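Putative protein-disulfide isomerase (PDB 3GN3) is of unknown function but probably acts in thiol-disulfide exchange, being a thioredoxin-like protein related to DsbA. Local coordinates at residues 80-85 with 123-128; 95-100 with 116-121. One frame throughout, in Å; residues are numbered along the deposited sequence.

Both interactions hold the helix 112-123 region against the rest of the helical part of the chain, and their centres lie about 14 Å apart. Interaction 1 joins helix 79-92 to the loop that follows helix 112-123; interaction 2 joins the loop after helix 79-92 to helix 112-123 itself. Each is partly buried. The first is van der Waals contact without a hydrogen bond across it, a leucine branch on small helix residues, whereas the second couples the buried Phe97 and Ile119 with an arginine that reaches a backbone carbonyl. The two meet at Glu120, whose OE1 probably accepts hydrogen bonds from Leu127 N and Ala128 N, and Leu127 separately packs on Ile119.

Interaction 1 of 2, residues 80-85 with 123-128; sequences KESAKA and SGLALA
Leu125 carries this contact by laying one methyl branch against the small residues Ser82 and Ala85 of helix 79-92. Its CB points toward the helix, and with CG anti to the carbonyl carbon (chi1 -74°) the fork is carried on in that direction. From there Leu125 CD1 does most of the touching: it comes closest to Ser82 O, at 3.4 Å, and lies 3.6 Å from Ser82 CB, while Ala85 CB stands 4.2 Å from the same methyl. The other branch, Leu125 CD2, comes only to 4.1 Å from Ser82 OG. Small side chains on the helix suit this place, because they let a leucine methyl come close to the backbone. Ser123 CB looks across at Ala85 O at 4.1 Å, a loose approach. Ser123 OG turns back to its own helix, hydrogen-bonded with Ile119 O, and receives a weak bond from Leu125 N (3.2 Å from N to OG). Gly124, the first residue to leave the helical conformation, has a positive phi (59°), which favours glycine. Val86 and Leu76 also touch Leu125. The arrangement is a glycine at the C' position of helix 112-123, followed by a leucine folded onto a neighbouring helix, within the helical insertion of the thioredoxin-like fold between strands 48-54 and 157-160.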
loop_
_atom_site.group_PDB
_atom_site.type_symbol
_atom_site.label_atom_id
_atom_site.label_comp_id
_atom_site.label_asym_id
_atom_site.label_seq_id
_atom_site.Cartn_x
_atom_site.Cartn_y
_atom_site.Cartn_z
ATOM N N LYS A 80 -18.078 3.621 -22.600
ATOM C CA LYS A 80 -17.173 2.512 -22.375
ATOM C C LYS A 80 -16.948 1.673 -23.641
ATOM O O LYS A 80 -15.890 1.053 -23.795
ATOM C CB LYS A 80 -17.705 1.645 -21.251
ATOM C CG LYS A 80 -18.891 0.843 -21.680
ATOM C CD LYS A 80 -19.943 0.826 -20.639
ATOM C CE LYS A 80 -20.068 -0.528 -20.071
ATOM N NZ LYS A 80 -21.480 -0.902 -19.968
ATOM N N GLU A 81 -17.923 1.659 -24.548
ATOM C CA GLU A 81 -17.764 0.925 -25.801
ATOM C C GLU A 81 -16.734 1.583 -26.712
ATOM O O GLU A 81 -15.987 0.886 -27.408
ATOM C CB GLU A 81 -19.097 0.746 -26.521
ATOM C CG GLU A 81 -20.148 0.004 -25.704
ATOM C CD GLU A 81 -19.662 -1.341 -25.123
ATOM O OE1 GLU A 81 -18.801 -2.020 -25.744
ATOM O OE2 GLU A 81 -20.155 -1.730 -24.039
ATOM N N SER A 82 -16.690 2.921 -26.683
ATOM C CA SER A 82 -15.703 3.707 -27.446
ATOM C C SER A 82 -14.322 3.617 -26.817
ATOM O O SER A 82 -13.329 3.488 -27.530
ATOM C CB SER A 82 -16.134 5.171 -27.564
ATOM O OG SER A 82 -17.384 5.253 -28.220
ATOM N N ALA A 83 -14.270 3.672 -25.485
ATOM C CA ALA A 83 -13.029 3.388 -24.760
ATOM C C ALA A 83 -12.537 1.972 -25.102
ATOM O O ALA A 83 -11.345 1.768 -25.391
ATOM C CB ALA A 83 -13.229 3.555 -23.262
ATOM N N LYS A 84 -13.465 1.010 -25.110
ATOM C CA LYS A 84 -13.125 -0.361 -25.465
ATOM C C LYS A 84 -12.603 -0.440 -26.912
ATOM O O LYS A 84 -11.584 -1.093 -27.179
ATOM C CB LYS A 84 -14.314 -1.284 -25.223
ATOM C CG LYS A 84 -14.015 -2.752 -25.457
ATOM C CD LYS A 84 -15.312 -3.532 -25.727
ATOM C CE LYS A 84 -15.014 -4.953 -26.241
ATOM N NZ LYS A 84 -16.159 -5.464 -27.044
ATOM N N ALA A 85 -13.271 0.258 -27.828
ATOM C CA ALA A 85 -12.774 0.407 -29.198
ATOM C C ALA A 85 -11.313 0.897 -29.233
ATOM O O ALA A 85 -10.460 0.301 -29.930
ATOM C CB ALA A 85 -13.677 1.329 -29.987
ATOM N N SER A 123 -9.195 3.041 -34.607
ATOM C CA SER A 123 -10.465 2.868 -33.913
ATOM C C SER A 123 -11.622 3.478 -34.707
ATOM O O SER A 123 -12.788 3.222 -34.396
ATOM C CB SER A 123 -10.412 3.481 -32.502
ATOM O OG SER A 123 -10.454 4.900 -32.541
ATOM N N GLY A 124 -11.296 4.307 -35.702
ATOM C CA GLY A 124 -12.297 5.124 -36.389
ATOM C C GLY A 124 -13.072 6.074 -35.478
ATOM O O GLY A 124 -14.255 6.349 -35.714
ATOM N N LEU A 125 -12.421 6.574 -34.431
ATOM C CA LEU A 125 -13.059 7.569 -33.553
ATOM C C LEU A 125 -12.307 8.898 -33.604
ATOM O O LEU A 125 -11.094 8.931 -33.839
ATOM C CB LEU A 125 -13.122 7.080 -32.110
ATOM C CG LEU A 125 -14.104 5.998 -31.689
ATOM C CD1 LEU A 125 -13.732 5.479 -30.289
ATOM C CD2 LEU A 125 -15.527 6.510 -31.710
ATOM N N ALA A 126 -13.036 9.987 -33.392
ATOM C CA ALA A 126 -12.444 11.314 -33.360
ATOM C C ALA A 126 -12.161 11.629 -31.891
ATOM O O ALA A 126 -13.078 11.673 -31.068
ATOM C CB ALA A 126 -13.396 12.325 -33.969
ATOM N N LEU A 127 -10.890 11.826 -31.557
ATOM C CA LEU A 127 -10.483 11.898 -30.150
ATOM C C LEU A 127 -9.855 13.223 -29.731
ATOM O O LEU A 127 -10.048 13.657 -28.584
ATOM C CB LEU A 127 -9.535 10.747 -29.809
ATOM C CG LEU A 127 -10.122 9.348 -29.939
ATOM C CD1 LEU A 127 -9.011 8.318 -29.921
ATOM C CD2 LEU A 127 -11.173 9.069 -28.862
ATOM N N ALA A 128 -9.111 13.839 -30.657
ATOM C CA ALA A 128 -8.365 15.079 -30.410
ATOM C C ALA A 128 -9.146 16.076 -29.578
ATOM O O ALA A 128 -8.673 16.514 -28.527
ATOM C CB ALA A 128 -7.886 15.724 -31.716
#

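Interaction 2 of 2, residues 95-100 with 116-121; sequences EEFEFE and IARIER
Phe97 meets Arg118 and Ile119 with the far end of its ring, and this is the close-packed half of the contact. Phe97 CZ lies 3.4 Å from Arg118 CG, and Phe97 CE1 is 3.5 Å from Ile119 CG1, so the ring end is shared between the aliphatic stem of the arginine and the isoleucine. Both carbons approach the ring obliquely. The Phe97 side chain and that of Arg118 run past each other in opposite directions; ring and guanidinium planes are only 18° apart, but it is CB and CG of the arginine, not the guanidinium, that meet the ring. Phenylalanine and isoleucine suit this buried side, where apolar bulk is wanted, while an arginine can lend its methylenes to the packing and still bring its guanidinium to a backbone carbonyl.

The looser half lies toward Glu96, which, like Arg118, is partly exposed. CG of Arg118 is anti to the backbone N, and bends at chi2 and chi3 bring the guanidinium round to the backbone of Glu96. There Arg118 NH2 donates to Glu96 O over 3.2 Å. The N-H...O angle is 142°, and the donor lies in the carbonyl plane, although the oxygen is tilted 27° out of the guanidinium plane. Glu96 OE1 stays 4.3 Å from Arg118 NE, too far for a salt bridge, and is hydrogen-bonded with Tyr122 OH instead.

Behind the packed half, Ile66 of helix 63-73 and Val90 of helix 79-92 touch both Phe97 and Ile119, and Cys69 adds to the isoleucine's surroundings. The contact thus ties the loop after helix 79-92 to helix 112-123, with helices 63-73 and 79-92 beside its apolar side.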
loop_
_atom_site.group_PDB
_atom_site.type_symbol
_atom_site.label_atom_id
_atom_site.label_comp_id
_atom_site.label_asym_id
_atom_site.label_seq_id
_atom_site.Cartn_x
_atom_site.Cartn_y
_atom_site.Cartn_z
ATOM N N GLU A 95 2.532 -3.340 -30.755
ATOM C CA GLU A 95 3.900 -3.035 -31.039
ATOM C C GLU A 95 4.085 -1.619 -31.583
ATOM O O GLU A 95 5.071 -0.964 -31.275
ATOM C CB GLU A 95 4.426 -4.048 -32.006
ATOM C CG GLU A 95 5.905 -4.112 -32.000
ATOM C CD GLU A 95 6.387 -5.395 -32.611
ATOM O OE1 GLU A 95 6.953 -6.211 -31.843
ATOM O OE2 GLU A 95 6.175 -5.597 -33.840
ATOM N N GLU A 96 3.130 -1.143 -32.378
ATOM C CA GLU A 96 3.221 0.181 -32.992
ATOM C C GLU A 96 3.034 1.324 -32.006
ATOM O O GLU A 96 3.229 2.482 -32.356
ATOM C CB GLU A 96 2.154 0.336 -34.061
ATOM C CG GLU A 96 2.403 -0.399 -35.358
ATOM C CD GLU A 96 1.107 -0.493 -36.157
ATOM O OE1 GLU A 96 0.557 0.576 -36.529
ATOM O OE2 GLU A 96 0.626 -1.636 -36.370
ATOM N N PHE A 97 2.597 1.011 -30.796
ATOM C CA PHE A 97 2.410 2.031 -29.784
ATOM C C PHE A 97 3.404 1.829 -28.630
ATOM O O PHE A 97 3.160 2.266 -27.508
ATOM C CB PHE A 97 0.983 1.989 -29.263
ATOM C CG PHE A 97 -0.050 2.397 -30.269
ATOM C CD1 PHE A 97 -0.291 3.749 -30.534
ATOM C CD2 PHE A 97 -0.822 1.427 -30.927
ATOM C CE1 PHE A 97 -1.266 4.139 -31.453
ATOM C CE2 PHE A 97 -1.807 1.796 -31.843
ATOM C CZ PHE A 97 -2.033 3.162 -32.108
ATOM N N GLU A 98 4.518 1.150 -28.900
ATOM C CA GLU A 98 5.518 0.924 -27.869
ATOM C C GLU A 98 6.917 1.174 -28.413
ATOM O O GLU A 98 7.060 1.757 -29.499
ATOM C CB GLU A 98 5.362 -0.460 -27.238
ATOM C CG GLU A 98 5.153 -0.412 -25.709
ATOM C CD GLU A 98 6.320 0.267 -24.939
ATOM O OE1 GLU A 98 6.361 1.523 -24.817
ATOM O OE2 GLU A 98 7.189 -0.469 -24.433
ATOM N N PHE A 99 7.944 0.778 -27.664
ATOM C CA PHE A 99 9.319 1.086 -28.047
ATOM C C PHE A 99 10.160 -0.180 -27.949
ATOM O O PHE A 99 10.015 -0.938 -26.988
ATOM C CB PHE A 99 9.907 2.164 -27.120
ATOM C CG PHE A 99 9.288 3.552 -27.279
ATOM C CD1 PHE A 99 9.980 4.560 -27.963
ATOM C CD2 PHE A 99 8.042 3.858 -26.711
ATOM C CE1 PHE A 99 9.447 5.838 -28.100
ATOM C CE2 PHE A 99 7.487 5.137 -26.844
ATOM C CZ PHE A 99 8.195 6.136 -27.558
ATOM N N GLU A 100 11.044 -0.417 -28.918
ATOM C CA GLU A 100 11.900 -1.592 -28.857
ATOM C C GLU A 100 12.709 -1.536 -27.564
ATOM O O GLU A 100 13.381 -0.539 -27.277
ATOM C CB GLU A 100 12.803 -1.715 -30.096
ATOM N N ILE A 116 -2.128 10.135 -31.277
ATOM C CA ILE A 116 -3.572 10.378 -31.272
ATOM C C ILE A 116 -4.226 10.101 -32.630
ATOM O O ILE A 116 -5.267 9.441 -32.702
ATOM C CB ILE A 116 -3.928 11.792 -30.811
ATOM C CG1 ILE A 116 -3.505 11.979 -29.353
ATOM C CG2 ILE A 116 -5.437 12.049 -30.988
ATOM C CD1 ILE A 116 -3.692 13.405 -28.837
ATOM N N ALA A 117 -3.607 10.612 -33.694
ATOM C CA ALA A 117 -4.051 10.376 -35.071
ATOM C C ALA A 117 -4.108 8.866 -35.395
ATOM O O ALA A 117 -5.094 8.380 -35.956
ATOM C CB ALA A 117 -3.134 11.117 -36.050
ATOM N N ARG A 118 -3.049 8.153 -34.998
ATOM C CA ARG A 118 -2.909 6.703 -35.143
ATOM C C ARG A 118 -4.052 5.906 -34.478
ATOM O O ARG A 118 -4.636 4.996 -35.086
ATOM C CB ARG A 118 -1.563 6.273 -34.566
ATOM C CG ARG A 118 -1.129 4.877 -34.951
ATOM C CD ARG A 118 0.048 4.935 -35.858
ATOM N NE ARG A 118 1.307 4.614 -35.190
ATOM C CZ ARG A 118 2.247 5.492 -34.861
ATOM N NH1 ARG A 118 2.084 6.779 -35.100
ATOM N NH2 ARG A 118 3.357 5.081 -34.280
ATOM N N ILE A 119 -4.375 6.251 -33.237
ATOM C CA ILE A 119 -5.501 5.633 -32.542
ATOM C C ILE A 119 -6.828 6.003 -33.210
ATOM O O ILE A 119 -7.752 5.181 -33.293
ATOM C CB ILE A 119 -5.520 6.037 -31.051
ATOM C CG1 ILE A 119 -4.253 5.527 -30.348
ATOM C CG2 ILE A 119 -6.813 5.574 -30.377
ATOM C CD1 ILE A 119 -4.141 5.957 -28.903
ATOM N N GLU A 120 -6.929 7.241 -33.687
ATOM C CA GLU A 120 -8.114 7.672 -34.425
ATOM C C GLU A 120 -8.338 6.834 -35.678
ATOM O O GLU A 120 -9.439 6.321 -35.877
ATOM C CB GLU A 120 -8.033 9.151 -34.764
ATOM C CG GLU A 120 -8.427 10.042 -33.604
ATOM C CD GLU A 120 -8.133 11.486 -33.879
ATOM O OE1 GLU A 120 -8.781 12.354 -33.244
ATOM O OE2 GLU A 120 -7.254 11.740 -34.736
ATOM N N ARG A 121 -7.286 6.668 -36.481
ATOM C CA ARG A 121 -7.312 5.815 -37.673
ATOM C C ARG A 121 -7.889 4.438 -37.368
ATOM O O ARG A 121 -8.930 4.033 -37.920
ATOM C CB ARG A 121 -5.895 5.592 -38.188
ATOM C CG ARG A 121 -5.705 5.913 -39.633
ATOM C CD ARG A 121 -4.981 7.237 -39.735
ATOM N NE ARG A 121 -3.582 7.068 -39.329
ATOM C CZ ARG A 121 -2.726 8.056 -39.074
ATOM N NH1 ARG A 121 -3.110 9.329 -39.172
ATOM N NH2 ARG A 121 -1.484 7.761 -38.718
#